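Putative esterase aq_1494 (Aquifex aeolicus, PDB 2EGR) is of unproven function but probably hydrolyses fatty acyl-CoA thioesters as a hotdog-fold thioesterase. Local coordinates at residues Tyr5-Gln10 / Asp71-His76; Ser23-Tyr28 / Lys65-Asp70; Ala59-Lys64 / Ala101-Lys106. All blocks are in the same frame, centred on the assembly; numbering follows the deposited sequence.

Contact 1. Residues Tyr5-Gln10 / Asp71-His76; sequences YRRRVQ and DVFEVH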
loop_
_atom_site.group_PDB
_atom_site.type_symbol
_atom_site.label_atom_id
_atom_site.label_comp_id
_atom_site.label_asym_id
_atom_site.label_seq_id
_atom_site.Cartn_x
_atom_site.Cartn_y
_atom_site.Cartn_z
ATOM N N TYR A 5 2.318 20.891 -5.051
ATOM C CA TYR A 5 1.915 20.067 -3.908
ATOM C C TYR A 5 3.160 19.682 -3.116
ATOM O O TYR A 5 4.073 19.094 -3.645
ATOM C CB TYR A 5 1.152 18.827 -4.415
ATOM C CG TYR A 5 0.701 17.891 -3.329
ATOM C CD1 TYR A 5 -0.277 18.278 -2.413
ATOM C CD2 TYR A 5 1.236 16.582 -3.218
ATOM C CE1 TYR A 5 -0.708 17.415 -1.421
ATOM C CE2 TYR A 5 0.799 15.717 -2.216
ATOM C CZ TYR A 5 -0.169 16.142 -1.321
ATOM O OH TYR A 5 -0.639 15.302 -0.312
ATOM N N ARG A 6 3.237 20.036 -1.832
ATOM C CA ARG A 6 4.446 19.766 -1.057
ATOM C C ARG A 6 4.154 18.730 0.005
ATOM O O ARG A 6 3.141 18.807 0.711
ATOM C CB ARG A 6 4.963 21.061 -0.406
ATOM C CG ARG A 6 6.195 20.940 0.396
ATOM C CD ARG A 6 6.909 22.316 0.122
ATOM N NE ARG A 6 7.733 22.653 1.218
ATOM C CZ ARG A 6 8.825 23.405 1.206
ATOM N NH1 ARG A 6 9.367 23.967 0.106
ATOM N NH2 ARG A 6 9.391 23.540 2.363
ATOM N N ARG A 7 5.063 17.772 0.129
ATOM C CA ARG A 7 4.784 16.502 0.763
ATOM C C ARG A 7 6.078 15.996 1.402
ATOM O O ARG A 7 7.173 16.214 0.872
ATOM C CB ARG A 7 4.273 15.511 -0.335
ATOM C CG ARG A 7 3.929 14.074 0.081
ATOM C CD ARG A 7 2.921 13.968 1.196
ATOM N NE ARG A 7 2.116 12.768 0.948
ATOM C CZ ARG A 7 2.488 11.529 1.226
ATOM N NH1 ARG A 7 3.645 11.280 1.814
ATOM N NH2 ARG A 7 1.667 10.527 0.912
ATOM N N ARG A 8 5.952 15.325 2.550
ATOM C CA ARG A 8 7.093 14.642 3.155
ATOM C C ARG A 8 6.963 13.106 3.033
ATOM O O ARG A 8 5.870 12.579 3.205
ATOM C CB ARG A 8 7.167 15.051 4.617
ATOM C CG ARG A 8 8.248 14.449 5.412
ATOM C CD ARG A 8 8.116 14.949 6.846
ATOM N NE ARG A 8 8.309 16.402 6.896
ATOM C CZ ARG A 8 9.468 17.012 7.133
ATOM N NH1 ARG A 8 10.571 16.329 7.315
ATOM N NH2 ARG A 8 9.526 18.343 7.145
ATOM N N VAL A 9 8.085 12.433 2.754
ATOM C CA VAL A 9 8.111 10.946 2.608
ATOM C C VAL A 9 7.856 10.288 3.950
ATOM O O VAL A 9 8.544 10.574 4.930
ATOM C CB VAL A 9 9.453 10.434 2.054
ATOM C CG1 VAL A 9 9.467 8.843 2.080
ATOM C CG2 VAL A 9 9.738 10.989 0.640
ATOM N N GLN A 10 6.876 9.372 3.993
ATOM C CA GLN A 10 6.570 8.599 5.224
ATOM C C GLN A 10 7.309 7.265 5.195
ATOM O O GLN A 10 7.633 6.755 4.102
ATOM C CB GLN A 10 5.043 8.335 5.312
ATOM C CG GLN A 10 4.148 9.601 5.487
ATOM C CD GLN A 10 4.409 10.392 6.771
ATOM O OE1 GLN A 10 4.880 9.869 7.772
ATOM N NE2 GLN A 10 4.051 11.681 6.742
ATOM N N ASP A 71 12.226 12.873 3.386
ATOM C CA ASP A 71 12.551 13.923 2.400
ATOM C C ASP A 71 11.328 14.789 2.169
ATOM O O ASP A 71 10.212 14.282 2.071
ATOM C CB ASP A 71 12.986 13.380 1.038
ATOM C CG ASP A 71 14.435 12.930 0.999
ATOM O OD1 ASP A 71 15.204 13.267 1.903
ATOM O OD2 ASP A 71 14.794 12.271 0.002
ATOM N N VAL A 72 11.537 16.100 2.087
ATOM C CA VAL A 72 10.473 16.998 1.656
ATOM C C VAL A 72 10.617 17.175 0.145
ATOM O O VAL A 72 11.718 17.431 -0.366
ATOM C CB VAL A 72 10.494 18.349 2.419
ATOM C CG1 VAL A 72 9.375 19.312 1.860
ATOM C CG2 VAL A 72 10.290 18.100 3.911
ATOM N N PHE A 73 9.517 16.983 -0.566
ATOM C CA PHE A 73 9.533 17.051 -2.005
ATOM C C PHE A 73 8.299 17.820 -2.476
ATOM O O PHE A 73 7.382 18.081 -1.697
ATOM C CB PHE A 73 9.677 15.635 -2.632
ATOM C CG PHE A 73 8.480 14.771 -2.431
ATOM C CD1 PHE A 73 7.424 14.807 -3.331
ATOM C CD2 PHE A 73 8.395 13.943 -1.301
ATOM C CE1 PHE A 73 6.289 14.006 -3.148
ATOM C CE2 PHE A 73 7.265 13.168 -1.093
ATOM C CZ PHE A 73 6.216 13.191 -2.008
ATOM N N GLU A 74 8.314 18.232 -3.737
ATOM C CA GLU A 74 7.196 18.952 -4.314
ATOM C C GLU A 74 6.883 18.304 -5.638
ATOM O O GLU A 74 7.783 17.962 -6.384
ATOM C CB GLU A 74 7.533 20.452 -4.496
ATOM C CG GLU A 74 7.855 21.114 -3.172
ATOM C CD GLU A 74 8.070 22.611 -3.295
ATOM O OE1 GLU A 74 8.428 23.069 -4.391
ATOM O OE2 GLU A 74 7.816 23.316 -2.297
ATOM N N VAL A 75 5.590 18.128 -5.872
ATOM C CA VAL A 75 5.032 17.737 -7.146
ATOM C C VAL A 75 4.475 19.021 -7.806
ATOM O O VAL A 75 3.531 19.654 -7.282
ATOM C CB VAL A 75 3.904 16.734 -6.908
ATOM C CG1 VAL A 75 3.278 16.287 -8.228
ATOM C CG2 VAL A 75 4.439 15.541 -6.056
ATOM N N HIS A 76 5.092 19.416 -8.913
ATOM C CA HIS A 76 4.631 20.557 -9.699
ATOM C C HIS A 76 3.831 19.995 -10.862
ATOM O O HIS A 76 4.383 19.263 -11.733
ATOM C CB HIS A 76 5.826 21.339 -10.253
ATOM C CG HIS A 76 6.629 22.079 -9.227
ATOM N ND1 HIS A 76 6.821 21.636 -7.933
ATOM C CD2 HIS A 76 7.326 23.236 -9.329
ATOM C CE1 HIS A 76 7.599 22.489 -7.285
ATOM N NE2 HIS A 76 7.931 23.459 -8.117
#

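Contact 2. Residues Ser23-Tyr28 / Lys65-Asp70; sequences SNYFRY and KPLFYD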
loop_
_atom_site.group_PDB
_atom_site.type_symbol
_atom_site.label_atom_id
_atom_site.label_comp_id
_atom_site.label_asym_id
_atom_site.label_seq_id
_atom_site.Cartn_x
_atom_site.Cartn_y
_atom_site.Cartn_z
ATOM N N SER A 23 5.912 2.569 -7.218
ATOM C CA SER A 23 4.497 2.584 -7.369
ATOM C C SER A 23 3.863 3.724 -6.553
ATOM O O SER A 23 2.770 4.115 -6.846
ATOM C CB SER A 23 3.887 1.245 -6.918
ATOM O OG SER A 23 4.036 1.075 -5.512
ATOM N N ASN A 24 4.547 4.192 -5.512
ATOM C CA ASN A 24 3.974 5.220 -4.626
ATOM C C ASN A 24 3.994 6.589 -5.297
ATOM O O ASN A 24 3.241 7.473 -4.903
ATOM C CB ASN A 24 4.732 5.288 -3.285
ATOM C CG ASN A 24 4.439 4.072 -2.383
ATOM O OD1 ASN A 24 5.284 3.619 -1.595
ATOM N ND2 ASN A 24 3.255 3.578 -2.487
ATOM N N TYR A 25 4.862 6.775 -6.287
ATOM C CA TYR A 25 4.855 8.059 -7.037
ATOM C C TYR A 25 3.508 8.318 -7.657
ATOM O O TYR A 25 3.024 9.449 -7.612
ATOM C CB TYR A 25 6.001 8.132 -8.074
ATOM C CG TYR A 25 7.369 8.289 -7.486
ATOM C CD1 TYR A 25 8.068 9.512 -7.635
ATOM C CD2 TYR A 25 8.003 7.236 -6.790
ATOM C CE1 TYR A 25 9.339 9.672 -7.112
ATOM C CE2 TYR A 25 9.316 7.379 -6.235
ATOM C CZ TYR A 25 9.973 8.612 -6.432
ATOM O OH TYR A 25 11.234 8.804 -5.937
ATOM N N PHE A 26 2.833 7.267 -8.172
ATOM C CA PHE A 26 1.498 7.431 -8.722
ATOM C C PHE A 26 0.500 7.879 -7.667
ATOM O O PHE A 26 -0.412 8.634 -7.969
ATOM C CB PHE A 26 1.052 6.178 -9.470
ATOM C CG PHE A 26 1.984 5.848 -10.592
ATOM C CD1 PHE A 26 1.912 6.566 -11.814
ATOM C CD2 PHE A 26 3.019 4.928 -10.400
ATOM C CE1 PHE A 26 2.828 6.285 -12.837
ATOM C CE2 PHE A 26 3.964 4.670 -11.415
ATOM C CZ PHE A 26 3.850 5.349 -12.639
ATOM N N ARG A 27 0.700 7.418 -6.433
ATOM C CA ARG A 27 -0.159 7.845 -5.315
ATOM C C ARG A 27 0.049 9.321 -4.986
ATOM O O ARG A 27 -0.944 10.058 -4.790
ATOM C CB ARG A 27 0.081 6.946 -4.109
ATOM C CG ARG A 27 -0.278 5.476 -4.449
ATOM C CD ARG A 27 0.027 4.491 -3.282
ATOM N NE ARG A 27 -0.439 3.132 -3.678
ATOM C CZ ARG A 27 -0.761 2.163 -2.817
ATOM N NH1 ARG A 27 -0.579 2.365 -1.499
ATOM N NH2 ARG A 27 -1.216 0.971 -3.289
ATOM N N TYR A 28 1.314 9.742 -4.980
ATOM C CA TYR A 28 1.665 11.146 -4.802
ATOM C C TYR A 28 1.025 11.999 -5.890
ATOM O O TYR A 28 0.460 13.042 -5.575
ATOM C CB TYR A 28 3.167 11.363 -4.838
ATOM C CG TYR A 28 4.009 10.723 -3.751
ATOM C CD1 TYR A 28 3.474 10.371 -2.516
ATOM C CD2 TYR A 28 5.360 10.507 -3.979
ATOM C CE1 TYR A 28 4.303 9.823 -1.511
ATOM C CE2 TYR A 28 6.195 9.983 -3.026
ATOM C CZ TYR A 28 5.647 9.637 -1.778
ATOM O OH TYR A 28 6.494 9.126 -0.819
ATOM N N LYS A 65 16.359 10.405 -9.730
ATOM C CA LYS A 65 17.045 10.281 -8.464
ATOM C C LYS A 65 16.027 9.779 -7.423
ATOM O O LYS A 65 14.863 10.114 -7.511
ATOM C CB LYS A 65 17.606 11.640 -8.014
ATOM C CG LYS A 65 18.660 12.289 -8.978
ATOM C CD LYS A 65 20.045 11.648 -8.788
ATOM C CE LYS A 65 21.065 12.081 -9.867
ATOM N NZ LYS A 65 22.482 11.990 -9.340
ATOM N N PRO A 66 16.478 9.031 -6.420
ATOM C CA PRO A 66 15.508 8.490 -5.453
ATOM C C PRO A 66 15.015 9.529 -4.449
ATOM O O PRO A 66 15.647 10.563 -4.278
ATOM C CB PRO A 66 16.318 7.430 -4.715
ATOM C CG PRO A 66 17.704 7.974 -4.726
ATOM C CD PRO A 66 17.847 8.581 -6.115
ATOM N N LEU A 67 13.908 9.204 -3.777
ATOM C CA LEU A 67 13.452 9.914 -2.596
ATOM C C LEU A 67 13.652 8.972 -1.398
ATOM O O LEU A 67 13.461 7.747 -1.522
ATOM C CB LEU A 67 11.988 10.315 -2.752
ATOM C CG LEU A 67 11.614 11.459 -3.724
ATOM C CD1 LEU A 67 10.107 11.495 -3.836
ATOM C CD2 LEU A 67 12.164 12.783 -3.215
ATOM N N PHE A 68 14.041 9.555 -0.266
ATOM C CA PHE A 68 14.359 8.827 0.949
ATOM C C PHE A 68 13.322 9.156 2.005
ATOM O O PHE A 68 12.622 10.154 1.894
ATOM C CB PHE A 68 15.749 9.244 1.476
ATOM C CG PHE A 68 16.856 9.067 0.468
ATOM C CD1 PHE A 68 17.076 7.849 -0.132
ATOM C CD2 PHE A 68 17.682 10.146 0.125
ATOM C CE1 PHE A 68 18.119 7.676 -1.107
ATOM C CE2 PHE A 68 18.718 9.990 -0.820
ATOM C CZ PHE A 68 18.933 8.757 -1.429
ATOM N N TYR A 69 13.253 8.329 3.039
ATOM C CA TYR A 69 12.432 8.603 4.196
ATOM C C TYR A 69 12.668 10.016 4.711
ATOM O O TYR A 69 13.819 10.413 4.925
ATOM C CB TYR A 69 12.695 7.595 5.354
ATOM C CG TYR A 69 12.025 8.016 6.639
ATOM C CD1 TYR A 69 10.629 8.253 6.698
ATOM C CD2 TYR A 69 12.774 8.249 7.801
ATOM C CE1 TYR A 69 10.016 8.690 7.912
ATOM C CE2 TYR A 69 12.175 8.653 8.978
ATOM C CZ TYR A 69 10.807 8.859 9.039
ATOM O OH TYR A 69 10.256 9.275 10.228
ATOM N N ASP A 70 11.550 10.722 4.936
ATOM C CA ASP A 70 11.498 12.030 5.590
ATOM C C ASP A 70 11.961 13.156 4.673
ATOM O O ASP A 70 12.052 14.286 5.156
ATOM C CB ASP A 70 12.287 12.051 6.914
ATOM C CG ASP A 70 11.635 12.938 7.979
ATOM O OD1 ASP A 70 10.417 13.112 7.952
ATOM O OD2 ASP A 70 12.328 13.453 8.872
HETATM O O HOH W 1 12.346 6.663 -4.866
HETATM O O HOH W 2 12.756 8.726 -8.401
#

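Contact 3. Residues Ala59-Lys64 / Ala101-Lys106; sequences AYCEYK and AKANTK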
loop_
_atom_site.group_PDB
_atom_site.type_symbol
_atom_site.label_atom_id
_atom_site.label_comp_id
_atom_site.label_asym_id
_atom_site.label_seq_id
_atom_site.Cartn_x
_atom_site.Cartn_y
_atom_site.Cartn_z
ATOM N N ALA A 59 -0.546 6.100 -17.730
ATOM C CA ALA A 59 0.365 6.798 -16.823
ATOM C C ALA A 59 1.799 6.400 -17.122
ATOM O O ALA A 59 2.079 5.226 -17.467
ATOM C CB ALA A 59 -0.005 6.475 -15.341
ATOM N N TYR A 60 2.708 7.350 -16.940
ATOM C CA TYR A 60 4.097 7.187 -17.236
ATOM C C TYR A 60 4.903 7.897 -16.157
ATOM O O TYR A 60 4.556 9.019 -15.735
ATOM C CB TYR A 60 4.431 7.826 -18.605
ATOM C CG TYR A 60 5.910 7.887 -18.878
ATOM C CD1 TYR A 60 6.613 6.738 -19.290
ATOM C CD2 TYR A 60 6.631 9.060 -18.679
ATOM C CE1 TYR A 60 7.990 6.788 -19.529
ATOM C CE2 TYR A 60 8.000 9.118 -18.924
ATOM C CZ TYR A 60 8.667 7.981 -19.361
ATOM O OH TYR A 60 10.028 8.019 -19.563
ATOM N N CYS A 61 5.968 7.254 -15.696
ATOM C CA CYS A 61 6.908 7.910 -14.792
ATOM C C CYS A 61 8.339 7.556 -15.140
ATOM O O CYS A 61 8.649 6.383 -15.419
ATOM C CB CYS A 61 6.618 7.608 -13.302
ATOM S SG CYS A 61 7.472 8.737 -12.160
ATOM N N GLU A 62 9.190 8.580 -15.165
ATOM C CA GLU A 62 10.617 8.424 -15.296
ATOM C C GLU A 62 11.327 8.854 -14.026
ATOM O O GLU A 62 11.086 9.949 -13.476
ATOM C CB GLU A 62 11.206 9.096 -16.563
ATOM C CG GLU A 62 10.783 10.506 -16.828
ATOM C CD GLU A 62 11.263 11.007 -18.206
ATOM O OE1 GLU A 62 11.508 10.156 -19.104
ATOM O OE2 GLU A 62 11.371 12.245 -18.383
ATOM N N TYR A 63 12.213 7.984 -13.574
ATOM C CA TYR A 63 12.841 8.076 -12.272
ATOM C C TYR A 63 14.304 8.450 -12.420
ATOM O O TYR A 63 15.117 7.689 -12.963
ATOM C CB TYR A 63 12.682 6.754 -11.488
ATOM C CG TYR A 63 11.239 6.296 -11.312
ATOM C CD1 TYR A 63 10.533 6.599 -10.144
ATOM C CD2 TYR A 63 10.592 5.564 -12.311
ATOM C CE1 TYR A 63 9.191 6.183 -9.982
ATOM C CE2 TYR A 63 9.259 5.167 -12.187
ATOM C CZ TYR A 63 8.562 5.476 -10.998
ATOM O OH TYR A 63 7.265 5.069 -10.865
ATOM N N LYS A 64 14.654 9.638 -11.946
ATOM C CA LYS A 64 16.011 10.149 -12.138
ATOM C C LYS A 64 16.888 10.020 -10.894
ATOM O O LYS A 64 18.031 9.592 -10.984
ATOM C CB LYS A 64 15.978 11.608 -12.647
ATOM C CG LYS A 64 14.989 11.846 -13.777
ATOM C CD LYS A 64 14.745 13.364 -14.013
ATOM C CE LYS A 64 13.826 13.594 -15.226
ATOM N NZ LYS A 64 14.491 13.241 -16.543
ATOM N N ALA A 101 12.067 13.123 -10.577
ATOM C CA ALA A 101 11.264 12.318 -11.485
ATOM C C ALA A 101 10.351 13.201 -12.318
ATOM O O ALA A 101 10.044 14.349 -11.936
ATOM C CB ALA A 101 10.422 11.276 -10.687
ATOM N N LYS A 102 9.909 12.673 -13.453
ATOM C CA LYS A 102 8.899 13.328 -14.296
ATOM C C LYS A 102 7.882 12.304 -14.719
ATOM O O LYS A 102 8.242 11.155 -14.954
ATOM C CB LYS A 102 9.544 13.932 -15.554
ATOM C CG LYS A 102 10.426 15.086 -15.234
ATOM C CD LYS A 102 10.792 15.863 -16.487
ATOM C CE LYS A 102 11.682 17.055 -16.163
ATOM N NZ LYS A 102 12.127 17.673 -17.495
ATOM N N ALA A 103 6.636 12.744 -14.872
ATOM C CA ALA A 103 5.515 11.876 -15.184
ATOM C C ALA A 103 4.389 12.574 -15.928
ATOM O O ALA A 103 4.357 13.821 -16.051
ATOM C CB ALA A 103 4.961 11.283 -13.890
ATOM N N ASN A 104 3.432 11.763 -16.358
ATOM C CA ASN A 104 2.215 12.234 -16.965
ATOM C C ASN A 104 1.129 11.187 -16.837
ATOM O O ASN A 104 1.435 9.967 -16.748
ATOM C CB ASN A 104 2.456 12.667 -18.421
ATOM C CG ASN A 104 2.921 11.528 -19.328
ATOM O OD1 ASN A 104 2.105 10.765 -19.828
ATOM N ND2 ASN A 104 4.219 11.479 -19.612
ATOM N N THR A 105 -0.103 11.674 -16.815
ATOM C CA THR A 105 -1.309 10.869 -16.713
ATOM C C THR A 105 -2.392 11.445 -17.623
ATOM O O THR A 105 -2.574 12.669 -17.706
ATOM C CB THR A 105 -1.848 10.792 -15.272
ATOM O OG1 THR A 105 -2.171 12.110 -14.804
ATOM C CG2 THR A 105 -0.806 10.154 -14.324
ATOM N N LYS A 106 -3.105 10.548 -18.303
ATOM C CA LYS A 106 -4.220 10.934 -19.155
ATOM C C LYS A 106 -5.505 10.316 -18.632
ATOM O O LYS A 106 -5.528 9.133 -18.183
ATOM C CB LYS A 106 -3.948 10.538 -20.609
ATOM C CG LYS A 106 -5.072 10.872 -21.551
ATOM C CD LYS A 106 -4.782 10.362 -22.957
ATOM C CE LYS A 106 -5.690 11.053 -23.967
ATOM N NZ LYS A 106 -5.677 10.310 -25.261
#

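Contact 1. Residues Tyr5-Gln10 / Asp71-His76
The ring of F73 carries the aliphatic part of R7 on one face. R7 CB lies 3.9 Å from the ring centroid, 29° off the ring normal, which makes a CH-pi contact. R7 CG comes closer to the rim, 3.2 Å from F73 CZ. R7 O sits over the same face. F73 CG lies between the backbone N and the carbonyl carbon (chi1 68°), on the side of CB nearer R7. V75 CG2 lies at the edge of the F73 ring and also at that of the Y5 ring. V9 CG2 approaches F73 obliquely, 3.7 Å from F73 CE2. On the other sheet face, V72 CG2 lies 3.3 Å above one face of the R8 guanidinium, offset toward its rim. V72 CG1 lies over a face of the R6 guanidinium, and E74 is at its edge. R6 NH1 donates to E74 OE2 in a salt bridge, though the place of this oxygen is less sure.

The backbones join strands 3-8 and 72-82 in the antiparallel sheet of the hotdog fold. Y5 and V75 are a hydrogen-bonded pair, as are R7 and F73. F73 N donates to R7 O at 2.9 Å in a nearly straight bond (172°). V9 N continues the pattern past the strand end and donates to D71 O at 2.9 Å. F73 meets Y28 of helix 22-39.

The R7 chain bends at chi2 and chi3, and its guanidinium leads away from F73, with Y5 OH in plane at its edge. R7 NH1 donates to R8 O at 2.9 Å. Y5 OH and R7 NE share E31 OE1 of helix 22-39, and E13 takes R7 NH2. R7 thus packs on F73 with its aliphatic part, while the two carboxylates probably stabilise its positive charge.

Contact 2. Residues Ser23-Tyr28 / Lys65-Asp70
Y25 and L67 meet mainly through apolar contact. The Y25 side chain reaches out from helix 22-39 and crosses L67 at a slant. Its rim atom CE1 lies 3.8 Å from L67 CD1. The phenol oxygen Y25 OH comes 3.5 Å from L67 CG. CG of Y25 is anti to its carbonyl carbon (chi1 -71°), which directs the CB-CG bond to the loop. The CB of L67 points toward the helix. Y28, one helical turn on, adds a looser touch: its CE2 is 4.3 Å from the same methyl, L67 CD1. One leucine branch therefore packs against both tyrosines.

Water makes the clear polar links. One water lies in the plane of the Y25 ring, at its edge, 2.6 Å from Y25 OH. It accepts a hydrogen bond from L67 N at 3.2 Å. A second water is 2.9 Å from Y25 OH and donates to K65 O at 2.7 Å. The phenol oxygen is thus bridged to two backbone groups of the loop. Y28 OH turns elsewhere and bonds to E13.

Aromatic contacts extend the cluster. Y25 meets the Y63 ring edge-to-face, and the rings of Y28 and F73 meet at about 40°.

The loop 65-70 joins strand 52-63 to strand 72-82. Here it passes the early turns of the long helix of the hotdog fold. Y25 also touches A101 of strand 98-111, and L67 touches V100 of that strand and K95 of strand 86-95. The contact therefore lies where the helix, the loop and the sheet come together.

Contact 3. Residues Ala59-Lys64 / Ala101-Lys106
C61 and A103 face each other in an antiparallel ladder of the hotdog sheet, made by strands 52-63 and 98-111. They form a non-hydrogen-bonded pair. C61 SG packs 4.0 Å from A103 CB and also reaches A101 CB. A59 CB meets T105 CG2 on the same sheet face. Y60 pairs with N104 and E62 with K102, each through two backbone hydrogen bonds. The bond from E62 N to K102 O is 2.8 Å long and nearly straight.

The other face is polar. The Y60 and N104 side chains cross obliquely, yet ring and amide planes are only 23° apart, with N104 ND2 3.5 Å from Y60 CD2. E62 and K102 lie side by side. CG of E62 takes the position between its backbone N and carbonyl carbon (chi1 48°), 3.2 Å from K102 O. K64 CE packs on K102 CG at 3.7 Å. K64 NZ and E62 OE2 form a long salt bridge of 3.8 Å.

Further out, F26 of helix 22-39 covers A59, C61 and Y63, and F29 covers A103. T105 OG1 bonds to Y91 of strand 86-95. Residues A59 to E62 also pair with a strand of the third subunit, so the sheet continues across that interface.

Within segment 59-64, Y60 OH donates to E62 OE1 at 2.6 Å; it meets that oxygen on the anti side, 34° out of the carboxylate plane.

Along the chain the first segments come in the order 5-10, 23-28 and 59-64. The partners 65-70, 71-76 and 101-106 follow. Contact 2 is nested inside the loop closed by contact 1, while contact 3 crosses both. Contacts 1 and 3 lie on the same curled antiparallel sheet, with centres about 16 Å apart, and do not touch. Contact 2 lies between them, its centre about 8 Å from that of contact 1 and 12 Å from that of contact 3. It touches both. Helix 22-39 thus packs against distant parts of one sheet. Contacts 1 and 2 touch the second subunit, and contacts 2 and 3 the third, so this part of the fold borders two subunit interfaces.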